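Local atomic coordinates of putative transcription regulator (Lactobacillus plantarum, PDB entry 3K69), a protein that probably regulates transcription by binding DNA as a dimer with winged helix-turn-helix domains, as in other regulators of the Rrf2 family. Residues 118-121 and 122-126; 107-111 and 112-116; 45-48 and 49-53; 81-84 and 85-89. All blocks are in the same frame, centred on the assembly; numbering follows the deposited sequence.

Contact 1 (118-121 and 122-126); sequences ETLT and DLFTV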
# COMPACT_ATOMS: atom_id res chain seq x y z
N GLU A 118 16.95 1.89 8.41
CA GLU A 118 17.43 1.10 7.27
C GLU A 118 16.73 -0.26 7.15
O GLU A 118 16.44 -0.69 6.06
CB GLU A 118 18.95 0.92 7.30
CG GLU A 118 19.46 0.12 6.11
CD GLU A 118 20.95 -0.17 6.18
OE1 GLU A 118 21.60 0.33 7.13
OE2 GLU A 118 21.45 -0.87 5.26
N THR A 119 16.49 -0.93 8.28
CA THR A 119 15.73 -2.18 8.32
C THR A 119 14.28 -2.08 7.81
O THR A 119 13.83 -2.89 6.98
CB THR A 119 15.72 -2.71 9.76
OG1 THR A 119 17.04 -3.16 10.05
CG2 THR A 119 14.66 -3.90 9.96
N LEU A 120 13.56 -1.08 8.28
CA LEU A 120 12.18 -0.88 7.82
C LEU A 120 12.08 -0.42 6.41
O LEU A 120 11.17 -0.83 5.68
CB LEU A 120 11.40 0.06 8.76
CG LEU A 120 11.07 -0.56 10.11
CD1 LEU A 120 10.44 0.53 10.96
CD2 LEU A 120 10.14 -1.81 9.97
N THR A 121 13.02 0.43 5.99
CA THR A 121 13.09 0.84 4.61
C THR A 121 13.27 -0.37 3.69
O THR A 121 12.57 -0.50 2.69
CB THR A 121 14.19 1.90 4.34
OG1 THR A 121 13.93 3.06 5.11
CG2 THR A 121 14.25 2.30 2.82
N ASP A 122 14.18 -1.27 4.03
CA ASP A 122 14.36 -2.46 3.21
C ASP A 122 13.09 -3.35 3.22
O ASP A 122 12.63 -3.78 2.16
CB ASP A 122 15.55 -3.26 3.66
CG ASP A 122 16.89 -2.59 3.38
OD1 ASP A 122 16.95 -1.53 2.68
OD2 ASP A 122 17.92 -3.14 3.86
N LEU A 123 12.56 -3.59 4.41
CA LEU A 123 11.33 -4.33 4.59
C LEU A 123 10.16 -3.79 3.69
O LEU A 123 9.57 -4.55 2.91
CB LEU A 123 10.93 -4.34 6.06
CG LEU A 123 9.72 -5.21 6.43
CD1 LEU A 123 9.98 -6.71 6.26
CD2 LEU A 123 9.15 -4.89 7.83
N PHE A 124 9.85 -2.51 3.84
CA PHE A 124 8.77 -1.83 3.10
C PHE A 124 9.04 -1.81 1.60
O PHE A 124 8.12 -1.98 0.80
CB PHE A 124 8.64 -0.37 3.57
CG PHE A 124 8.17 -0.20 4.98
CD1 PHE A 124 7.34 -1.12 5.61
CD2 PHE A 124 8.52 0.93 5.69
CE1 PHE A 124 6.89 -0.90 6.94
CE2 PHE A 124 8.08 1.15 7.01
CZ PHE A 124 7.25 0.22 7.62
N THR A 125 10.30 -1.63 1.20
CA THR A 125 10.66 -1.63 -0.22
C THR A 125 10.50 -3.00 -0.86
O THR A 125 9.93 -3.12 -1.95
CB THR A 125 12.09 -1.09 -0.47
OG1 THR A 125 12.21 0.19 0.17
CG2 THR A 125 12.38 -0.95 -1.97
N VAL A 126 10.99 -4.05 -0.20
CA VAL A 126 10.78 -5.39 -0.72
C VAL A 126 9.27 -5.73 -0.81
O VAL A 126 8.81 -6.31 -1.81
CB VAL A 126 11.57 -6.45 0.13
CG1 VAL A 126 11.26 -7.84 -0.35
CG2 VAL A 126 13.13 -6.17 0.03
O HOH W 1 20.35 -2.35 3.49
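Regular alpha-helical turns carry the backbone here: D122 N, L123 N, F124 N and T125 N each give their hydrogen to the carbonyl oxygen four residues back, on E118, T119, L120 and T121. The straightest of these bonds runs from F124 N to L120 O, 2.8 Å long with an N-H...O angle of 172°. The turns belong to helix 111-136, the long helix of this Rrf2-type fold; L120, L123 and F124 are its buried apolar side chains here, and L120 packs on S12 of the second subunit. L120 and L123 point the same way and meet through their CD2 methyls, 3.9 Å apart. One turn on, L120 CB touches F124 CE2 at 3.9 Å; the ring also meets Y93 obliquely and packs on Y135 of the second subunit, a setting that suits a large flat apolar group. T119 uses its hydroxyl outside the turn, on D146 of the second subunit, as a small polar residue can at a close interface. At the more exposed side, E118 and D122 bring like charges together, with OE2 of the first and OD2 of the second 4.4 Å apart. A water that donates to both oxygens, 2.6 Å from E118 OE2 and 2.6 Å from D122 OD2, probably eases their repulsion. Threonine on the remaining side turns its hydroxyl back on the helix: T121 OG1 bonds to S117 O, and T125 does likewise a turn later. With T125 OG1 placed beside its own backbone N (chi1 -52°), the hydroxyl donates to T121 O at 2.6 Å, from the face of that carbonyl opposite to T125 N.

Contact 2 (107-111 and 112-116); sequences ADQSP and IAANI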
# COMPACT_ATOMS: atom_id res chain seq x y z
N ALA A 107 25.90 8.02 16.34
CA ALA A 107 27.15 7.82 17.11
C ALA A 107 26.87 7.40 18.56
O ALA A 107 27.54 6.50 19.09
CB ALA A 107 28.02 9.07 17.07
N ASP A 108 25.92 8.09 19.21
CA ASP A 108 25.28 7.60 20.45
C ASP A 108 23.82 7.27 20.18
O ASP A 108 22.99 7.29 21.09
CB ASP A 108 25.38 8.61 21.61
N GLN A 109 23.49 6.97 18.92
CA GLN A 109 22.25 6.28 18.65
C GLN A 109 22.31 4.92 19.31
O GLN A 109 23.33 4.22 19.23
CB GLN A 109 22.00 6.15 17.14
CG GLN A 109 21.43 7.40 16.48
CD GLN A 109 20.66 8.27 17.46
OE1 GLN A 109 19.52 7.96 17.82
NE2 GLN A 109 21.29 9.35 17.92
N SER A 110 21.22 4.54 19.98
CA SER A 110 21.08 3.20 20.49
C SER A 110 21.09 2.26 19.30
O SER A 110 20.75 2.67 18.19
CB SER A 110 19.76 3.02 21.27
OG SER A 110 18.62 2.96 20.41
N PRO A 111 21.48 1.01 19.52
CA PRO A 111 21.35 -0.01 18.49
C PRO A 111 20.02 0.08 17.71
O PRO A 111 20.04 0.05 16.49
CB PRO A 111 21.46 -1.31 19.29
CG PRO A 111 22.38 -0.96 20.45
CD PRO A 111 22.09 0.48 20.77
N ILE A 112 18.90 0.25 18.40
CA ILE A 112 17.59 0.22 17.74
C ILE A 112 17.42 1.46 16.92
O ILE A 112 17.17 1.38 15.73
CB ILE A 112 16.39 0.10 18.73
CG1 ILE A 112 16.49 -1.19 19.54
CG2 ILE A 112 15.08 0.14 18.00
CD1 ILE A 112 15.89 -1.07 20.88
N ALA A 113 17.57 2.62 17.56
CA ALA A 113 17.46 3.91 16.88
C ALA A 113 18.39 4.07 15.68
O ALA A 113 18.03 4.69 14.71
CB ALA A 113 17.71 5.04 17.86
N ALA A 114 19.60 3.52 15.76
CA ALA A 114 20.60 3.69 14.70
C ALA A 114 20.27 2.87 13.45
O ALA A 114 20.76 3.17 12.38
CB ALA A 114 21.98 3.28 15.21
N ASN A 115 19.49 1.82 13.62
CA ASN A 115 19.33 0.76 12.61
C ASN A 115 17.93 0.57 12.06
O ASN A 115 17.75 -0.07 11.04
CB ASN A 115 19.79 -0.56 13.21
CG ASN A 115 21.31 -0.61 13.38
OD1 ASN A 115 22.05 -0.46 12.40
ND2 ASN A 115 21.77 -0.79 14.61
N ILE A 116 16.94 1.08 12.78
CA ILE A 116 15.54 0.86 12.46
C ILE A 116 15.16 1.43 11.11
O ILE A 116 14.43 0.80 10.33
CB ILE A 116 14.62 1.37 13.63
CG1 ILE A 116 13.17 0.98 13.42
CG2 ILE A 116 14.68 2.87 13.80
CD1 ILE A 116 12.88 -0.44 13.64
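S110 and P111 meet the first turn of the helix that follows them, and here the polar packing is tight. S110 OG accepts from A113 N at 3.1 Å, a nearly straight bond (163°) made possible by chi1 of 74°, which sets OG between the backbone N and the carbonyl carbon. S110 O takes A114 N at 2.8 Å, head-on to the carbonyl. This is an N-cap: serine gives an otherwise unsupplied amide an acceptor, and P111, the residue after it, has no N-H of its own needing one. The capped helix is 111-136, which packs on the second subunit, with I112 against H16 of that chain. N115 bridges the turn and the subunit interface. Its ND2 donates to P111 O at 2.7 Å, in the carbonyl plane on a lone pair, though the bond is bent (141°) and the oxygen is tilted out of the amide plane; OD1 accepts from H150 of the second subunit. A leucine in its place would probably leave P111 O without this donor and H150 without its acceptor across the interface. On the solvent side, exposed Q109 makes van der Waals contact with the turn but no hydrogen bond to it: its CB rests on A114 CB at 3.5 Å, and its bent chain carries OE1 to 3.4 Å from A113 CB, where small alanines let the glutamine lie close.

Contact 3 (45-48 and 49-53); sequences IRNI and LSVLH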
# COMPACT_ATOMS: atom_id res chain seq x y z
N ILE A 45 -8.56 15.54 -13.30
CA ILE A 45 -8.12 14.46 -14.20
C ILE A 45 -7.15 14.93 -15.29
O ILE A 45 -6.58 14.11 -16.02
CB ILE A 45 -9.32 13.73 -14.90
CG1 ILE A 45 -10.10 14.65 -15.84
CG2 ILE A 45 -10.25 13.09 -13.89
CD1 ILE A 45 -11.10 13.91 -16.70
N ARG A 46 -7.00 16.25 -15.42
CA ARG A 46 -6.21 16.88 -16.49
C ARG A 46 -4.78 16.40 -16.44
O ARG A 46 -4.18 16.11 -17.47
CB ARG A 46 -6.31 18.42 -16.36
CG ARG A 46 -5.30 19.28 -17.19
CD ARG A 46 -5.58 20.85 -17.06
NE ARG A 46 -4.93 21.67 -18.10
CZ ARG A 46 -5.22 21.62 -19.41
NH1 ARG A 46 -6.14 20.78 -19.91
NH2 ARG A 46 -4.58 22.41 -20.27
N ASN A 47 -4.23 16.33 -15.24
CA ASN A 47 -2.87 15.89 -15.08
C ASN A 47 -2.65 14.45 -15.51
O ASN A 47 -1.69 14.15 -16.19
CB ASN A 47 -2.37 16.07 -13.65
CG ASN A 47 -0.91 15.68 -13.50
OD1 ASN A 47 -0.02 16.35 -14.04
ND2 ASN A 47 -0.65 14.58 -12.80
N ILE A 48 -3.54 13.56 -15.10
CA ILE A 48 -3.39 12.14 -15.47
C ILE A 48 -3.54 11.92 -16.99
O ILE A 48 -2.79 11.16 -17.57
CB ILE A 48 -4.35 11.23 -14.65
CG1 ILE A 48 -3.79 11.10 -13.24
CG2 ILE A 48 -4.46 9.81 -15.26
CD1 ILE A 48 -2.38 10.42 -13.21
N LEU A 49 -4.50 12.60 -17.61
CA LEU A 49 -4.70 12.48 -19.06
C LEU A 49 -3.44 12.96 -19.80
O LEU A 49 -3.04 12.36 -20.78
CB LEU A 49 -5.94 13.22 -19.51
CG LEU A 49 -7.29 12.69 -19.05
CD1 LEU A 49 -8.41 13.64 -19.53
CD2 LEU A 49 -7.55 11.28 -19.51
N SER A 50 -2.83 14.02 -19.27
CA SER A 50 -1.59 14.57 -19.81
C SER A 50 -0.44 13.58 -19.67
O SER A 50 0.27 13.32 -20.63
CB SER A 50 -1.26 15.88 -19.11
OG SER A 50 0.09 16.21 -19.26
N VAL A 51 -0.30 12.98 -18.49
CA VAL A 51 0.71 11.93 -18.23
C VAL A 51 0.51 10.72 -19.18
O VAL A 51 1.47 10.17 -19.73
CB VAL A 51 0.72 11.50 -16.73
CG1 VAL A 51 1.63 10.31 -16.49
CG2 VAL A 51 1.17 12.65 -15.85
N LEU A 52 -0.73 10.31 -19.39
CA LEU A 52 -0.99 9.17 -20.28
C LEU A 52 -0.63 9.52 -21.73
O LEU A 52 -0.01 8.73 -22.43
CB LEU A 52 -2.45 8.77 -20.19
CG LEU A 52 -2.88 8.07 -18.90
CD1 LEU A 52 -4.41 7.85 -18.97
CD2 LEU A 52 -2.10 6.72 -18.68
N HIS A 53 -1.04 10.71 -22.16
CA HIS A 53 -0.65 11.27 -23.44
C HIS A 53 0.87 11.34 -23.63
O HIS A 53 1.35 10.84 -24.61
CB HIS A 53 -1.23 12.65 -23.65
CG HIS A 53 -0.92 13.22 -24.99
ND1 HIS A 53 -1.02 12.48 -26.15
CD2 HIS A 53 -0.51 14.45 -25.36
CE1 HIS A 53 -0.66 13.24 -27.18
NE2 HIS A 53 -0.38 14.44 -26.72
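L52 N donates to I48 O at 2.9 Å, and equally short is the bond from V51 N to N47 O, 2.9 Å with an N-H...O angle of 163°. Together with L49 N to I45 O and S50 N to R46 O, they make a run of consecutive i to i+4 bonds that starts the helix just after I45. The side chains sort by face. Inward, I45 and L49 run side by side and touch through their CD1 methyls at 3.9 Å. L49 CG lies beside its own backbone N (chi1 -68°), which also brings it to 3.4 Å from I45 O. These branched apolar chains suit a face wedged between two other helices: I45 reaches V13 of helix 9-22 and both residues reach L34 of helix 31-38. I48 and L52 continue the apolar side, meeting at an angle with I48 CG2 4.2 Å from L52 CD1; I48 leans on D10 and A14, L52 on Y57 and L58. Further round, V51 holds CG2 beside its backbone N, which lays that methyl 3.2 Å from N47 O, while the amide ND2 of N47 stands 4.0 Å from the same methyl. The remaining face bears R46, N47 and S50, whose polar ends are at home near water. A short amphipathic helix packed across two others, just ahead of the hairpin of strands 59-61 and 67-69, is consistent with the recognition helix of a winged helix-turn-helix, and its polar face is probably the one offered to DNA.

Contact 4 (81-84 and 85-89); sequences DLYD and LTIPP. With DMS (dimethyl sulfoxide), chain C.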
# COMPACT_ATOMS: atom_id res chain seq x y z
N ASP A 81 2.83 -1.69 -15.41
CA ASP A 81 3.36 -0.49 -16.03
C ASP A 81 2.43 0.69 -15.77
O ASP A 81 2.88 1.73 -15.35
CB ASP A 81 3.54 -0.68 -17.55
CG ASP A 81 4.68 -1.61 -17.90
OD1 ASP A 81 5.51 -1.87 -17.00
OD2 ASP A 81 4.74 -2.07 -19.07
N LEU A 82 1.15 0.53 -15.99
CA LEU A 82 0.20 1.62 -15.73
C LEU A 82 0.18 2.06 -14.25
O LEU A 82 0.23 3.27 -13.95
CB LEU A 82 -1.21 1.21 -16.19
CG LEU A 82 -2.27 2.31 -16.10
CD1 LEU A 82 -1.83 3.53 -16.93
CD2 LEU A 82 -3.70 1.73 -16.52
N TYR A 83 0.14 1.08 -13.35
CA TYR A 83 0.14 1.32 -11.89
C TYR A 83 1.41 2.11 -11.49
O TYR A 83 1.33 3.09 -10.76
CB TYR A 83 0.04 -0.01 -11.08
CG TYR A 83 -0.18 0.24 -9.60
CD1 TYR A 83 0.90 0.51 -8.75
CD2 TYR A 83 -1.47 0.29 -9.08
CE1 TYR A 83 0.69 0.82 -7.41
CE2 TYR A 83 -1.69 0.59 -7.71
CZ TYR A 83 -0.60 0.87 -6.89
OH TYR A 83 -0.78 1.17 -5.54
N ASP A 84 2.56 1.66 -11.99
CA ASP A 84 3.82 2.25 -11.65
C ASP A 84 3.91 3.68 -12.17
O ASP A 84 4.46 4.56 -11.49
CB ASP A 84 5.01 1.41 -12.15
CG ASP A 84 5.09 0.01 -11.50
OD1 ASP A 84 4.46 -0.28 -10.44
OD2 ASP A 84 5.79 -0.82 -12.12
N LEU A 85 3.33 3.94 -13.35
CA LEU A 85 3.29 5.29 -13.89
C LEU A 85 2.39 6.21 -13.08
O LEU A 85 2.78 7.32 -12.74
CB LEU A 85 2.88 5.28 -15.37
CG LEU A 85 2.80 6.62 -16.14
CD1 LEU A 85 4.17 7.34 -16.22
CD2 LEU A 85 2.16 6.35 -17.53
N THR A 86 1.20 5.77 -12.76
CA THR A 86 0.23 6.62 -12.10
C THR A 86 0.46 6.74 -10.60
O THR A 86 0.06 7.73 -10.01
CB THR A 86 -1.22 6.13 -12.38
OG1 THR A 86 -1.40 4.82 -11.87
CG2 THR A 86 -1.51 6.14 -13.90
N ILE A 87 1.09 5.73 -9.99
CA ILE A 87 1.38 5.74 -8.55
C ILE A 87 2.87 5.42 -8.40
O ILE A 87 3.21 4.30 -8.11
CB ILE A 87 0.45 4.78 -7.74
CG1 ILE A 87 -1.02 5.15 -7.96
CG2 ILE A 87 0.74 4.84 -6.21
CD1 ILE A 87 -1.97 4.28 -7.28
N PRO A 88 3.76 6.39 -8.64
CA PRO A 88 5.20 6.04 -8.73
C PRO A 88 5.79 5.45 -7.42
O PRO A 88 5.30 5.77 -6.35
CB PRO A 88 5.89 7.37 -9.11
CG PRO A 88 4.79 8.29 -9.53
CD PRO A 88 3.53 7.83 -8.86
N PRO A 89 6.77 4.55 -7.52
CA PRO A 89 7.34 3.97 -6.28
C PRO A 89 7.89 5.02 -5.28
O PRO A 89 8.55 5.96 -5.69
CB PRO A 89 8.47 3.06 -6.80
CG PRO A 89 8.10 2.73 -8.21
CD PRO A 89 7.33 3.94 -8.73
S DMS C . -4.36 1.26 -4.88
O DMS C . -2.73 1.60 -4.22
C1 DMS C . -5.51 0.65 -3.64
C2 DMS C . -5.17 2.86 -5.24
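The C-terminal end of helix 79-86, where it gives way to a loop that begins I87-P88-P89, is closed by contacts of Y83 with I87 and of L82 with T86. I87 N still donates to Y83 O at 2.8 Å, but one residue on the pattern must stop, since P88 has no N-H to offer D84 O. P88 CA comes to that oxygen instead, at 3.2 Å, in a C-H...O contact. Y83 has its ring anti to its backbone N (chi1 -171°), and I87 lies over one face, its CB above CE1 and its CD1 3.7 Å from CZ. The same ring stacks with Y135 and meets F11, so aromatic and branched aliphatic groups enclose it, while its OH points to a dimethyl sulfoxide, probably from the crystallisation liquor; their bond is modelled doubtfully short. This turn lies between helices 9-22 and 46-54 of the probable winged helix-turn-helix domain and the long helix 111-136. D84 binds the latter with both oxygens, OD1 in a salt bridge to R132 and OD2 to H136. R132 also donates to I87 O. On the other side L82 O is gripped twice, by T86 N at 2.9 Å and by T86 OG1 at 3.1 Å. With chi1 of 62°, OG1 folds back over the turn, and T86 CG2 is left to meet L82 CD1 at 4.0 Å. A valine here is likely to cost L82 O its second donor and so weaken the hold on the last turn. L85 packs its apolar chain against V51, H55 and Y57.

From the N terminus the contacts come in series, 3, 4, 2 and then 1; each closes a turn or a cap within one unbroken run of chain, and none nests in or crosses another. Contact 3 spans most of helix 46-54, and after the hairpin contact 4 ends helix 79-86. These two touch: L52 CD2 meets L82 CD1 at 3.7 Å, joining the probable recognition helix to the next helix. After a long loop, contact 2 starts helix 111-136 and contact 1 adjoins it, their centres about 16 Å apart. Both face the second subunit, which contacts 3 and 4 do not touch. Contact 4 comes within about 7 Å of contact 1, nearest atoms, and through D84 it ties the probable DNA-binding domain to helix 111-136.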